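Local coordinates for uncharacterized protein (Streptococcus pneumoniae, PDB 3LFT) that binds L-tryptophan in the cleft between its two lobes and probably serves as the substrate-binding component of an ABC transporter, at residues A[120-125]-A[152-157]; A[127-132]-A[282-287]; A[187-192]-A[213-218]; A[217-222]-A[229-234]; A[222-227]-A[268-273]. All blocks are in the same frame, centred on the assembly; numbering follows the deposited sequence.

Interaction 1: A[120-125]-A[152-157]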
# COMPACT_ATOMS: atom_id res chain seq x y z
N GLN A 120 -13.20 7.68 -2.01
CA GLN A 120 -14.64 7.91 -2.15
C GLN A 120 -15.43 6.66 -1.79
O GLN A 120 -16.42 6.73 -1.03
CB GLN A 120 -14.98 8.40 -3.56
CG GLN A 120 -16.49 8.57 -3.80
CD GLN A 120 -16.83 9.08 -5.19
OE1 GLN A 120 -16.00 9.66 -5.88
NE2 GLN A 120 -18.08 8.85 -5.61
N GLN A 121 -15.00 5.53 -2.33
CA GLN A 121 -15.68 4.26 -2.05
C GLN A 121 -15.57 3.85 -0.60
O GLN A 121 -16.52 3.27 -0.04
CB GLN A 121 -15.17 3.14 -2.94
CG GLN A 121 -15.64 3.19 -4.39
CD GLN A 121 -14.97 2.10 -5.18
OE1 GLN A 121 -13.93 2.33 -5.80
NE2 GLN A 121 -15.54 0.89 -5.14
N GLN A 122 -14.45 4.14 0.05
CA GLN A 122 -14.31 3.85 1.47
C GLN A 122 -15.27 4.69 2.29
O GLN A 122 -15.91 4.17 3.22
CB GLN A 122 -12.87 4.05 1.92
CG GLN A 122 -11.96 2.98 1.36
CD GLN A 122 -10.49 3.25 1.59
OE1 GLN A 122 -10.11 4.31 2.09
NE2 GLN A 122 -9.66 2.30 1.20
N VAL A 123 -15.36 5.99 1.97
CA VAL A 123 -16.33 6.85 2.66
C VAL A 123 -17.75 6.32 2.48
O VAL A 123 -18.51 6.23 3.44
CB VAL A 123 -16.19 8.33 2.23
CG1 VAL A 123 -17.37 9.14 2.70
CG2 VAL A 123 -14.89 8.90 2.78
N GLU A 124 -18.10 5.95 1.25
CA GLU A 124 -19.44 5.41 0.98
C GLU A 124 -19.69 4.15 1.81
O GLU A 124 -20.78 3.96 2.35
CB GLU A 124 -19.68 5.19 -0.53
CG GLU A 124 -19.80 6.49 -1.32
CD GLU A 124 -19.55 6.37 -2.83
OE1 GLU A 124 -18.97 5.36 -3.30
OE2 GLU A 124 -19.92 7.32 -3.55
N LEU A 125 -18.69 3.29 1.93
CA LEU A 125 -18.83 2.05 2.71
C LEU A 125 -19.04 2.34 4.20
O LEU A 125 -19.87 1.72 4.86
CB LEU A 125 -17.61 1.15 2.51
CG LEU A 125 -17.66 -0.22 3.21
CD1 LEU A 125 -18.82 -1.10 2.78
CD2 LEU A 125 -16.32 -0.94 2.97
N GLU A 152 -5.24 13.48 2.95
CA GLU A 152 -5.83 14.68 2.35
C GLU A 152 -7.08 14.32 1.54
O GLU A 152 -8.13 14.94 1.72
CB GLU A 152 -4.83 15.42 1.46
CG GLU A 152 -3.67 16.09 2.20
CD GLU A 152 -2.54 16.51 1.27
OE1 GLU A 152 -2.60 16.19 0.06
OE2 GLU A 152 -1.59 17.16 1.75
N GLU A 153 -6.97 13.33 0.65
CA GLU A 153 -8.07 12.97 -0.23
C GLU A 153 -9.25 12.39 0.55
O GLU A 153 -10.41 12.71 0.30
CB GLU A 153 -7.58 12.00 -1.32
CG GLU A 153 -6.63 12.63 -2.33
CD GLU A 153 -6.33 11.73 -3.52
OE1 GLU A 153 -7.11 10.78 -3.79
OE2 GLU A 153 -5.30 11.98 -4.18
N PHE A 154 -8.94 11.53 1.51
CA PHE A 154 -9.98 10.92 2.34
C PHE A 154 -10.73 11.96 3.15
O PHE A 154 -11.94 11.93 3.22
CB PHE A 154 -9.38 9.81 3.22
CG PHE A 154 -10.40 9.11 4.10
CD1 PHE A 154 -11.11 8.01 3.63
CD2 PHE A 154 -10.64 9.56 5.40
CE1 PHE A 154 -12.02 7.36 4.45
CE2 PHE A 154 -11.55 8.91 6.23
CZ PHE A 154 -12.26 7.81 5.74
N LYS A 155 -10.00 12.89 3.74
CA LYS A 155 -10.62 13.95 4.54
C LYS A 155 -11.58 14.78 3.69
O LYS A 155 -12.68 15.12 4.13
CB LYS A 155 -9.53 14.82 5.18
CG LYS A 155 -9.99 15.80 6.23
CD LYS A 155 -8.79 16.54 6.81
CE LYS A 155 -9.19 17.77 7.62
NZ LYS A 155 -9.89 17.42 8.89
N ALA A 156 -11.18 15.09 2.47
CA ALA A 156 -12.03 15.89 1.59
C ALA A 156 -13.36 15.17 1.29
O ALA A 156 -14.44 15.75 1.40
CB ALA A 156 -11.29 16.28 0.32
N TYR A 157 -13.27 13.89 0.95
CA TYR A 157 -14.48 13.10 0.68
C TYR A 157 -15.34 12.89 1.91
O TYR A 157 -16.58 12.98 1.84
CB TYR A 157 -14.12 11.74 0.08
CG TYR A 157 -13.87 11.81 -1.40
CD1 TYR A 157 -14.91 12.14 -2.28
CD2 TYR A 157 -12.61 11.54 -1.93
CE1 TYR A 157 -14.70 12.22 -3.65
CE2 TYR A 157 -12.38 11.62 -3.31
CZ TYR A 157 -13.43 11.95 -4.15
OH TYR A 157 -13.23 12.03 -5.51
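In the layered alpha/beta build of a periplasmic-binding-protein lobe, two helices on one face of a parallel sheet meet where Gln120 and Val123 of helix 119-129 touch Phe154 and Tyr157 of helix 145-160. Over these segments the axes pass 9.3 Å apart with a crossing angle of -45°. No hydrogen bond spans them; aliphatic groups are set against two rings. The CG2 branch of Val123 serves both aromatic residues, lying 3.7 Å from Phe154 CE1 and 4.0 Å from Tyr157 CB. The Phe154 ring also stacks on Trp191 of the sheet. Gln122 OE1, oblique to the Phe154 ring, accepts a hydrogen bond from Trp191 NE1, while its NE2 donates to Asn117 OD1 and Val232 O, which fixes the rotation of this buried amide. Gln120 lies nearer solvent. Its extended chain starts with CG anti to the backbone N (chi1 176°), and its NE2 donates an almost straight 3.2 Å bond to Glu124 OE2, met from above the carboxylate plane. Closer to the backbone, Gln120 CB sits over the centre of one face of the Tyr157 ring, a CH-pi contact of 3.8 Å to the centroid, 10° off the ring normal.

Interaction 2: A[127-132]-A[282-287]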
# COMPACT_ATOMS: atom_id res chain seq x y z
N LYS A 127 -20.35 5.06 5.50
CA LYS A 127 -21.71 5.60 5.62
C LYS A 127 -22.77 4.51 5.55
O LYS A 127 -23.79 4.59 6.25
CB LYS A 127 -21.97 6.62 4.50
CG LYS A 127 -21.14 7.88 4.58
CD LYS A 127 -21.54 8.81 5.73
CE LYS A 127 -22.93 9.38 5.52
NZ LYS A 127 -23.13 10.54 6.43
N ALA A 128 -22.54 3.48 4.73
CA ALA A 128 -23.52 2.42 4.54
C ALA A 128 -23.48 1.38 5.66
O ALA A 128 -24.53 0.92 6.14
CB ALA A 128 -23.31 1.75 3.20
N LEU A 129 -22.27 1.02 6.08
CA LEU A 129 -22.09 -0.09 7.00
C LEU A 129 -22.20 0.32 8.47
O LEU A 129 -22.72 -0.44 9.29
CB LEU A 129 -20.74 -0.77 6.70
CG LEU A 129 -20.39 -2.05 7.45
CD1 LEU A 129 -21.42 -3.14 7.23
CD2 LEU A 129 -19.01 -2.52 7.00
N THR A 130 -21.70 1.51 8.79
CA THR A 130 -21.78 2.03 10.16
C THR A 130 -22.38 3.43 10.11
O THR A 130 -21.66 4.44 10.24
CB THR A 130 -20.41 2.03 10.88
OG1 THR A 130 -19.42 2.63 10.04
CG2 THR A 130 -19.98 0.60 11.22
N PRO A 131 -23.71 3.52 9.92
CA PRO A 131 -24.31 4.84 9.79
C PRO A 131 -24.26 5.69 11.06
O PRO A 131 -24.51 6.89 10.99
CB PRO A 131 -25.77 4.53 9.41
CG PRO A 131 -26.00 3.11 9.88
CD PRO A 131 -24.68 2.43 9.71
N ASN A 132 -23.93 5.09 12.21
CA ASN A 132 -23.81 5.84 13.47
C ASN A 132 -22.45 6.53 13.68
O ASN A 132 -22.28 7.32 14.60
CB ASN A 132 -24.16 4.95 14.67
CG ASN A 132 -24.52 5.74 15.94
OD1 ASN A 132 -25.11 6.83 15.87
ND2 ASN A 132 -24.21 5.17 17.10
N THR A 282 -25.22 -4.59 11.50
CA THR A 282 -25.95 -5.27 10.45
C THR A 282 -25.23 -5.00 9.15
O THR A 282 -24.88 -3.85 8.85
CB THR A 282 -27.40 -4.76 10.31
OG1 THR A 282 -27.40 -3.36 10.03
CG2 THR A 282 -28.19 -5.02 11.56
N ILE A 283 -24.95 -6.04 8.40
CA ILE A 283 -24.43 -5.83 7.06
C ILE A 283 -25.61 -5.71 6.11
O ILE A 283 -26.37 -6.67 5.96
CB ILE A 283 -23.47 -6.94 6.61
CG1 ILE A 283 -22.31 -7.11 7.59
CG2 ILE A 283 -22.96 -6.64 5.20
CD1 ILE A 283 -21.51 -8.39 7.41
N PRO A 284 -25.78 -4.54 5.46
CA PRO A 284 -26.91 -4.42 4.53
C PRO A 284 -26.81 -5.47 3.43
O PRO A 284 -25.71 -5.82 3.00
CB PRO A 284 -26.73 -3.02 3.94
CG PRO A 284 -25.96 -2.26 4.95
CD PRO A 284 -25.04 -3.27 5.60
N GLU A 285 -27.96 -5.97 3.00
CA GLU A 285 -28.03 -6.99 1.95
C GLU A 285 -27.23 -6.60 0.70
O GLU A 285 -26.47 -7.41 0.18
CB GLU A 285 -29.49 -7.32 1.59
N SER A 286 -27.38 -5.36 0.24
CA SER A 286 -26.66 -4.87 -0.94
C SER A 286 -25.14 -4.83 -0.73
O SER A 286 -24.37 -5.14 -1.64
CB SER A 286 -27.19 -3.49 -1.37
OG SER A 286 -26.93 -2.50 -0.39
N VAL A 287 -24.72 -4.46 0.48
CA VAL A 287 -23.30 -4.45 0.83
C VAL A 287 -22.72 -5.87 0.77
O VAL A 287 -21.69 -6.11 0.14
CB VAL A 287 -23.06 -3.78 2.21
CG1 VAL A 287 -21.62 -3.96 2.69
CG2 VAL A 287 -23.42 -2.30 2.14
O HOH W 1 -25.23 -1.46 9.46
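Thr282 and Leu129 meet at the edge of the lobe, where the end of helix 119-129 lies beside the chain leading into helix 285-290. The carbonyl O of Thr282 faces Leu129. Water 1 lies between the two backbones and donates to Leu129 O at 2.7 Å; its other leg, to Thr282 O, is modelled very short and is therefore doubtful. Leu129 CD1 also comes within 3.9 Å of Thr282 O. At Ile283 the contact turns apolar: CG1 lies 4.1 Å from Leu129 CD1. Next comes Pro284, at the N-cap position of helix 285-290. Its ring crosses the Leu129 side chain at about a right angle, bringing CD within 4.0 Å of Leu129 CD1, while CG lies 3.7 Å from Ala128 O. Leu129 CD1 thus touches three consecutive residues, although the CB of Leu129 does not itself point at them; CG anti to the backbone N (chi1 -174°) starts the chain on its way there. Within the first turn of the helix, Val287 CG2 meets Ala128 CB at 4.2 Å. Apart from the water, this is largely apolar packing between the end of one helix and the start of another. Behind it, Ile283 and Val287 rest on Ile271 of strand 268-271, Ile283 also reaches Ala276 of helix 273-278, and Leu129 continues inward to Leu229.

Interaction 3: A[187-192]-A[213-218]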
# COMPACT_ATOMS: atom_id res chain seq x y z
N VAL A 187 -12.90 9.29 18.90
CA VAL A 187 -13.49 9.02 17.58
C VAL A 187 -14.39 7.80 17.61
O VAL A 187 -14.31 6.97 18.53
CB VAL A 187 -12.41 8.84 16.47
CG1 VAL A 187 -11.46 10.03 16.45
CG2 VAL A 187 -11.63 7.53 16.65
N ASP A 188 -15.24 7.70 16.59
CA ASP A 188 -16.18 6.59 16.48
C ASP A 188 -15.65 5.42 15.69
O ASP A 188 -16.15 4.31 15.81
CB ASP A 188 -17.48 7.07 15.84
CG ASP A 188 -18.14 8.19 16.62
OD1 ASP A 188 -18.15 8.11 17.87
OD2 ASP A 188 -18.62 9.14 15.97
N ALA A 189 -14.65 5.68 14.85
CA ALA A 189 -14.09 4.66 13.98
C ALA A 189 -12.67 5.03 13.66
O ALA A 189 -12.32 6.22 13.68
CB ALA A 189 -14.90 4.55 12.67
N ILE A 190 -11.86 4.01 13.40
CA ILE A 190 -10.46 4.20 13.00
C ILE A 190 -10.35 3.88 11.52
O ILE A 190 -10.86 2.84 11.10
CB ILE A 190 -9.51 3.26 13.80
CG1 ILE A 190 -9.58 3.57 15.30
CG2 ILE A 190 -8.06 3.37 13.28
CD1 ILE A 190 -9.00 2.45 16.16
N TRP A 191 -9.72 4.76 10.76
CA TRP A 191 -9.41 4.53 9.36
C TRP A 191 -7.90 4.54 9.16
O TRP A 191 -7.19 5.36 9.74
CB TRP A 191 -10.08 5.57 8.47
CG TRP A 191 -9.67 5.54 7.03
CD1 TRP A 191 -10.12 4.69 6.07
CD2 TRP A 191 -8.71 6.39 6.41
NE1 TRP A 191 -9.49 4.96 4.86
CE2 TRP A 191 -8.64 6.03 5.05
CE3 TRP A 191 -7.95 7.48 6.86
CZ2 TRP A 191 -7.79 6.68 4.14
CZ3 TRP A 191 -7.09 8.13 5.95
CH2 TRP A 191 -7.04 7.73 4.61
N VAL A 192 -7.41 3.58 8.38
CA VAL A 192 -5.97 3.47 8.10
C VAL A 192 -5.78 3.49 6.59
O VAL A 192 -6.40 2.68 5.90
CB VAL A 192 -5.37 2.15 8.63
CG1 VAL A 192 -3.86 2.11 8.37
CG2 VAL A 192 -5.64 2.00 10.12
N LYS A 213 -13.57 -1.23 21.19
CA LYS A 213 -14.55 -1.84 20.29
C LYS A 213 -15.09 -0.88 19.23
O LYS A 213 -16.26 -0.92 18.88
CB LYS A 213 -15.64 -2.56 21.07
CG LYS A 213 -15.04 -3.54 22.10
CD LYS A 213 -16.06 -4.40 22.74
CE LYS A 213 -15.53 -4.97 24.04
NZ LYS A 213 -14.46 -5.99 23.84
N LYS A 214 -14.21 -0.02 18.74
CA LYS A 214 -14.54 0.87 17.63
C LYS A 214 -14.31 0.09 16.35
O LYS A 214 -13.36 -0.68 16.27
CB LYS A 214 -13.61 2.09 17.59
CG LYS A 214 -13.58 2.91 18.86
CD LYS A 214 -14.98 3.15 19.39
CE LYS A 214 -14.91 3.69 20.79
NZ LYS A 214 -16.22 4.22 21.18
N PRO A 215 -15.15 0.29 15.33
CA PRO A 215 -14.83 -0.36 14.06
C PRO A 215 -13.56 0.22 13.43
O PRO A 215 -13.32 1.43 13.51
CB PRO A 215 -16.04 -0.02 13.19
CG PRO A 215 -16.64 1.18 13.81
CD PRO A 215 -16.41 1.06 15.28
N ILE A 216 -12.78 -0.65 12.80
CA ILE A 216 -11.57 -0.26 12.08
C ILE A 216 -11.81 -0.50 10.59
O ILE A 216 -12.26 -1.58 10.18
CB ILE A 216 -10.35 -1.07 12.53
CG1 ILE A 216 -10.18 -1.02 14.05
CG2 ILE A 216 -9.08 -0.55 11.87
CD1 ILE A 216 -9.27 -2.15 14.57
N TYR A 217 -11.51 0.52 9.79
CA TYR A 217 -11.57 0.44 8.33
C TYR A 217 -10.15 0.59 7.77
O TYR A 217 -9.73 1.71 7.41
CB TYR A 217 -12.47 1.54 7.79
CG TYR A 217 -13.95 1.35 8.02
CD1 TYR A 217 -14.72 0.69 7.07
CD2 TYR A 217 -14.60 1.85 9.16
CE1 TYR A 217 -16.10 0.55 7.23
CE2 TYR A 217 -15.99 1.69 9.33
CZ TYR A 217 -16.71 1.03 8.36
OH TYR A 217 -18.08 0.89 8.48
N PRO A 218 -9.39 -0.51 7.70
CA PRO A 218 -7.97 -0.42 7.32
C PRO A 218 -7.81 -0.83 5.85
O PRO A 218 -8.40 -1.82 5.40
CB PRO A 218 -7.31 -1.43 8.24
CG PRO A 218 -8.37 -2.54 8.40
CD PRO A 218 -9.73 -1.87 8.18
O HOH W 2 -18.14 5.84 19.37
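Ile190 and Ile216, Trp191 and Tyr217, and Val192 and Pro218 pair in parallel register as neighbouring strands of a four-stranded sheet, joined through helices 196-200 and 202-208 in a beta-alpha-beta crossover. Packing is tight along this register. Ile190 N donates to Pro215 O at 3.0 Å, and Ile190 O in turn accepts from Tyr217 N in a bond of 2.7 Å that is almost straight (173°) and nearly collinear with the carbonyl. Val192 N reaches Tyr217 O differently, from 40° above the carbonyl plane at 3.1 Å. Trp191 also leans on Tyr217 O, with CD1 at 3.3 Å and the indole oblique to the oxygen. Trp191 and Tyr217 lie on the same face of the sheet, where Tyr217 packs against Ile126 and Leu129 of helix 119-129. The opposite face carries Ile190, Val192, Ile216 and Pro218; there Ile190 CD1 meets Ile216 CG1 at 4.2 Å, Val192 CB meets Pro218 CB at 4.1 Å, and Phe202 of helix 202-208 lies against both Ile216 and Pro218. The loose end is ahead of the strands. Lys214, bent at chi2, runs past Val187 O, and in the modelled one of its two conformers water 2 tentatively links NZ to Asp188 OD1; Lys214 NZ and Asp188 OD1 themselves stay 5.5 Å apart. Asp188 OD2 is held more firmly, by Lys134 N and Thr135 N. Direct backbone bonds therefore set the register, whereas the charged pair probably adds only a screened attraction ahead of the strands.

Interaction 4: A[217-222]-A[229-234]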
# COMPACT_ATOMS: atom_id res chain seq x y z
N TYR A 217 -11.51 0.52 9.79
CA TYR A 217 -11.57 0.44 8.33
C TYR A 217 -10.15 0.59 7.77
O TYR A 217 -9.73 1.71 7.41
CB TYR A 217 -12.47 1.54 7.79
CG TYR A 217 -13.95 1.35 8.02
CD1 TYR A 217 -14.72 0.69 7.07
CD2 TYR A 217 -14.60 1.85 9.16
CE1 TYR A 217 -16.10 0.55 7.23
CE2 TYR A 217 -15.99 1.69 9.33
CZ TYR A 217 -16.71 1.03 8.36
OH TYR A 217 -18.08 0.89 8.48
N PRO A 218 -9.39 -0.51 7.70
CA PRO A 218 -7.97 -0.42 7.32
C PRO A 218 -7.81 -0.83 5.85
O PRO A 218 -8.40 -1.82 5.40
CB PRO A 218 -7.31 -1.43 8.24
CG PRO A 218 -8.37 -2.54 8.40
CD PRO A 218 -9.73 -1.87 8.18
N SER A 219 -7.01 -0.07 5.11
CA SER A 219 -6.93 -0.19 3.64
C SER A 219 -6.08 -1.34 3.12
O SER A 219 -5.18 -1.15 2.28
CB SER A 219 -6.47 1.14 3.05
OG SER A 219 -7.35 2.18 3.43
N ALA A 220 -6.35 -2.55 3.62
CA ALA A 220 -5.76 -3.77 3.05
C ALA A 220 -6.53 -4.98 3.49
O ALA A 220 -6.95 -5.07 4.65
CB ALA A 220 -4.31 -3.94 3.50
N THR A 221 -6.69 -5.94 2.58
CA THR A 221 -7.27 -7.23 2.90
C THR A 221 -6.55 -7.87 4.07
O THR A 221 -7.19 -8.40 4.96
CB THR A 221 -7.26 -8.16 1.68
OG1 THR A 221 -8.07 -7.56 0.66
CG2 THR A 221 -7.79 -9.55 1.99
N ALA A 222 -5.23 -7.78 4.07
CA ALA A 222 -4.43 -8.39 5.12
C ALA A 222 -4.72 -7.82 6.50
O ALA A 222 -4.56 -8.52 7.49
CB ALA A 222 -2.96 -8.28 4.79
N LEU A 229 -12.82 -4.29 10.29
CA LEU A 229 -14.20 -4.50 9.91
C LEU A 229 -14.36 -4.66 8.39
O LEU A 229 -14.95 -5.64 7.93
CB LEU A 229 -15.06 -3.35 10.42
CG LEU A 229 -16.50 -3.31 9.88
CD1 LEU A 229 -17.27 -4.55 10.30
CD2 LEU A 229 -17.22 -2.04 10.31
N ALA A 230 -13.84 -3.70 7.63
CA ALA A 230 -14.07 -3.68 6.20
C ALA A 230 -13.18 -2.62 5.58
O ALA A 230 -12.61 -1.76 6.26
CB ALA A 230 -15.54 -3.34 5.92
N SER A 231 -13.04 -2.72 4.26
CA SER A 231 -12.40 -1.68 3.48
C SER A 231 -12.78 -1.81 2.01
O SER A 231 -13.61 -2.65 1.65
CB SER A 231 -10.87 -1.69 3.67
OG SER A 231 -10.30 -0.53 3.06
N VAL A 232 -12.16 -0.99 1.17
CA VAL A 232 -12.23 -1.10 -0.29
C VAL A 232 -10.79 -1.10 -0.76
O VAL A 232 -10.03 -0.18 -0.44
CB VAL A 232 -13.03 0.04 -0.94
CG1 VAL A 232 -13.16 -0.20 -2.43
CG2 VAL A 232 -14.42 0.16 -0.27
N VAL A 233 -10.40 -2.16 -1.48
CA VAL A 233 -8.98 -2.45 -1.68
C VAL A 233 -8.68 -2.92 -3.09
O VAL A 233 -9.54 -3.44 -3.78
CB VAL A 233 -8.48 -3.53 -0.67
CG1 VAL A 233 -8.63 -3.02 0.77
CG2 VAL A 233 -9.25 -4.84 -0.84
N ILE A 234 -7.43 -2.71 -3.47
CA ILE A 234 -6.93 -3.19 -4.75
C ILE A 234 -6.32 -4.57 -4.56
O ILE A 234 -5.79 -4.90 -3.49
CB ILE A 234 -5.89 -2.25 -5.28
CG1 ILE A 234 -6.55 -0.91 -5.56
CG2 ILE A 234 -5.24 -2.78 -6.54
CD1 ILE A 234 -5.59 0.20 -5.47
O HOH W 3 -9.93 1.73 4.53
O HOH W 4 -6.57 -7.19 -1.73
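Tyr217 and Leu229 lie side by side and point the same way, and they head the apolar group of contacts: Leu229 CD2 is 3.7 Å from Tyr217 CZ. Ala230 CB touches CE1 of the same ring, whose hydroxyl is hydrogen-bonded to Thr130 OG1. At the far end the methyls of Val233 make close van der Waals contacts with polar atoms instead, CG1 lying 3.7 Å from the backbone N of Ala220 and CG2 3.3 Å from the hydroxyl OG1 of Thr221, the Thr221 and Val233 side chains crossing at about a right angle. Between these ends the chain makes an inverse gamma turn centred on Ser219, closed by Ala220 N donating to Pro218 O. The turn takes the chain from strand 216-218 into helix 221-224, with Ala220 at the N-cap position and touching the bound tryptophan; Val233 of strand 230-233 packs against the backbone of this pocket residue. Carbonyl contacts form a further group. Ala230 O, buried and without a conventional partner, receives a CA-H...O contact from Tyr217 CA at 3.2 Å, and Ser231 CB presses to 3.0 Å from Pro218 O. No direct hydrogen bond crosses, so the polar linkage is left to water. Water 3 donates to Tyr217 O (2.9 Å) and to Ser219 OG (2.8 Å), and is also hydrogen-bonded to Ser231 OG, which stands anti to its backbone N (chi1 -170°). Ser219 OG has a further bond to Val192 O. At the other end of the contact, water 4 joins Thr221 OG1 to Ile234 O, donating to the carbonyl at 3.0 Å.

Interaction 5: A[222-227]-A[268-273]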
# COMPACT_ATOMS: atom_id res chain seq x y z
N ALA A 222 -5.23 -7.78 4.07
CA ALA A 222 -4.43 -8.39 5.12
C ALA A 222 -4.72 -7.82 6.50
O ALA A 222 -4.56 -8.52 7.49
CB ALA A 222 -2.96 -8.28 4.79
N MSE A 223 -5.11 -6.54 6.56
CA MSE A 223 -5.50 -5.92 7.82
C MSE A 223 -6.93 -6.29 8.19
O MSE A 223 -7.20 -6.65 9.33
CB MSE A 223 -5.32 -4.41 7.77
CG MSE A 223 -3.83 -3.98 7.71
SE MSE A 223 -3.54 -2.07 7.96
CE MSE A 223 -3.55 -1.44 6.13
N VAL A 224 -7.85 -6.24 7.23
CA VAL A 224 -9.22 -6.65 7.50
C VAL A 224 -9.25 -8.08 8.00
O VAL A 224 -10.00 -8.40 8.93
CB VAL A 224 -10.15 -6.44 6.28
CG1 VAL A 224 -11.55 -7.02 6.54
CG2 VAL A 224 -10.28 -4.94 5.96
N GLU A 225 -8.42 -8.95 7.44
CA GLU A 225 -8.52 -10.36 7.80
C GLU A 225 -8.08 -10.69 9.22
O GLU A 225 -8.44 -11.76 9.72
CB GLU A 225 -7.91 -11.27 6.75
CG GLU A 225 -6.45 -11.20 6.54
CD GLU A 225 -6.02 -12.00 5.30
OE1 GLU A 225 -4.88 -11.83 4.83
OE2 GLU A 225 -6.84 -12.80 4.78
N VAL A 226 -7.32 -9.80 9.87
CA VAL A 226 -6.88 -10.04 11.25
C VAL A 226 -7.57 -9.14 12.28
O VAL A 226 -7.10 -9.01 13.41
CB VAL A 226 -5.33 -10.01 11.43
CG1 VAL A 226 -4.66 -11.00 10.47
CG2 VAL A 226 -4.78 -8.60 11.22
N GLY A 227 -8.69 -8.54 11.92
CA GLY A 227 -9.51 -7.86 12.93
C GLY A 227 -10.12 -6.55 12.49
O GLY A 227 -10.87 -5.92 13.25
N LYS A 268 -12.38 -3.25 -4.81
CA LYS A 268 -13.62 -3.91 -4.42
C LYS A 268 -13.65 -3.99 -2.92
O LYS A 268 -12.60 -3.91 -2.27
CB LYS A 268 -13.70 -5.34 -4.98
CG LYS A 268 -13.78 -5.45 -6.48
CD LYS A 268 -14.04 -6.89 -6.94
CE LYS A 268 -14.09 -6.99 -8.46
NZ LYS A 268 -13.91 -8.39 -8.95
N SER A 269 -14.83 -4.07 -2.35
CA SER A 269 -14.92 -4.12 -0.90
C SER A 269 -14.41 -5.46 -0.36
O SER A 269 -14.42 -6.50 -1.06
CB SER A 269 -16.34 -3.87 -0.43
OG SER A 269 -17.15 -4.93 -0.86
N VAL A 270 -14.00 -5.42 0.90
CA VAL A 270 -13.70 -6.62 1.68
C VAL A 270 -14.36 -6.43 3.04
O VAL A 270 -14.23 -5.38 3.65
CB VAL A 270 -12.17 -6.88 1.76
CG1 VAL A 270 -11.40 -5.64 2.22
CG2 VAL A 270 -11.86 -8.09 2.65
N ILE A 271 -15.11 -7.45 3.46
CA ILE A 271 -15.93 -7.35 4.67
C ILE A 271 -15.62 -8.52 5.58
O ILE A 271 -15.64 -9.68 5.16
CB ILE A 271 -17.43 -7.35 4.33
CG1 ILE A 271 -17.75 -6.25 3.31
CG2 ILE A 271 -18.29 -7.22 5.61
CD1 ILE A 271 -19.16 -6.24 2.85
N ASN A 272 -15.34 -8.21 6.85
CA ASN A 272 -15.12 -9.24 7.85
C ASN A 272 -16.42 -9.46 8.59
O ASN A 272 -16.80 -8.69 9.47
CB ASN A 272 -13.99 -8.84 8.80
CG ASN A 272 -13.53 -9.96 9.66
OD1 ASN A 272 -14.33 -10.77 10.16
ND2 ASN A 272 -12.23 -10.01 9.91
N LYS A 273 -17.11 -10.52 8.18
CA LYS A 273 -18.47 -10.78 8.62
C LYS A 273 -18.54 -11.00 10.12
O LYS A 273 -19.43 -10.45 10.79
CB LYS A 273 -19.07 -11.97 7.86
CG LYS A 273 -20.49 -12.30 8.27
CD LYS A 273 -21.07 -13.37 7.37
CE LYS A 273 -21.92 -12.74 6.30
NZ LYS A 273 -22.97 -13.69 5.84
O HOH W 5 -10.71 -11.44 11.99
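Val224 faces Val270 and Asn272 from helix 221-224, and its side chain passes alongside both, pointing the other way. The two valines meet branch to branch: Val224 CG2 lies 4.0 Å from Val270 CG1, and Val224 CG1 is equally far from Val270 CG2. Val224 CG1, anti to the backbone N (chi1 174°), also rests 3.8 Å from Asn272 CB. Beyond CB the asparagine turns polar. Its CG, anti to its own backbone N (chi1 -168°), starts the amide towards the carbonyl of Val224, and ND2 donates to Val224 O at 2.9 Å. The oxygen lies within the amide plane of Asn272, whereas the donor is tilted 27° from the plane of the carbonyl. Val224 O has a second donor, Gly227 N, in the longer 3.3 Å bond of the type I turn from Val224 to Gly227; the two N-H groups approach from opposite faces of the carbonyl. Asn272 ND2 additionally gives to water 5 at 2.9 Å, and that water donates to Glu225 O. Asn272 OD1 meanwhile accepts from Ile275 N, making the residue a side-chain N-cap for helix 273-278. One amide, gripped on both its oxygen and its nitrogen, thus links the Val224 to Gly227 turn to the start of helix 273-278. Val224 also touches Pro218 of strand 216-218. Strand 268-271 runs in the middle of a mixed sheet, between 230-233 and 293-294, with Ile271 on its other side packed against Val287 of helix 285-290.

All five contacts belong to one lobe, and their chemistry follows the elements they join. Interaction 2 lies at the surface; the other four are buried. Interactions 1 and 2 share helix 119-129, yet the first sets aliphatic carbons against rings while the second mixes light apolar packing with a bridging water. Interactions 3 and 4 share Tyr217 and Pro218, but the direct backbone hydrogen bonds of interaction 3 have no counterpart in interaction 4, where waters make the polar links next to a ligand-pocket residue. Interactions 4 and 5 meet on helix 221-224 and on adjacent strands of the mixed sheet. Gln122 ties interaction 1 to 3 and 4, as Thr130 ties interaction 2 to Tyr217.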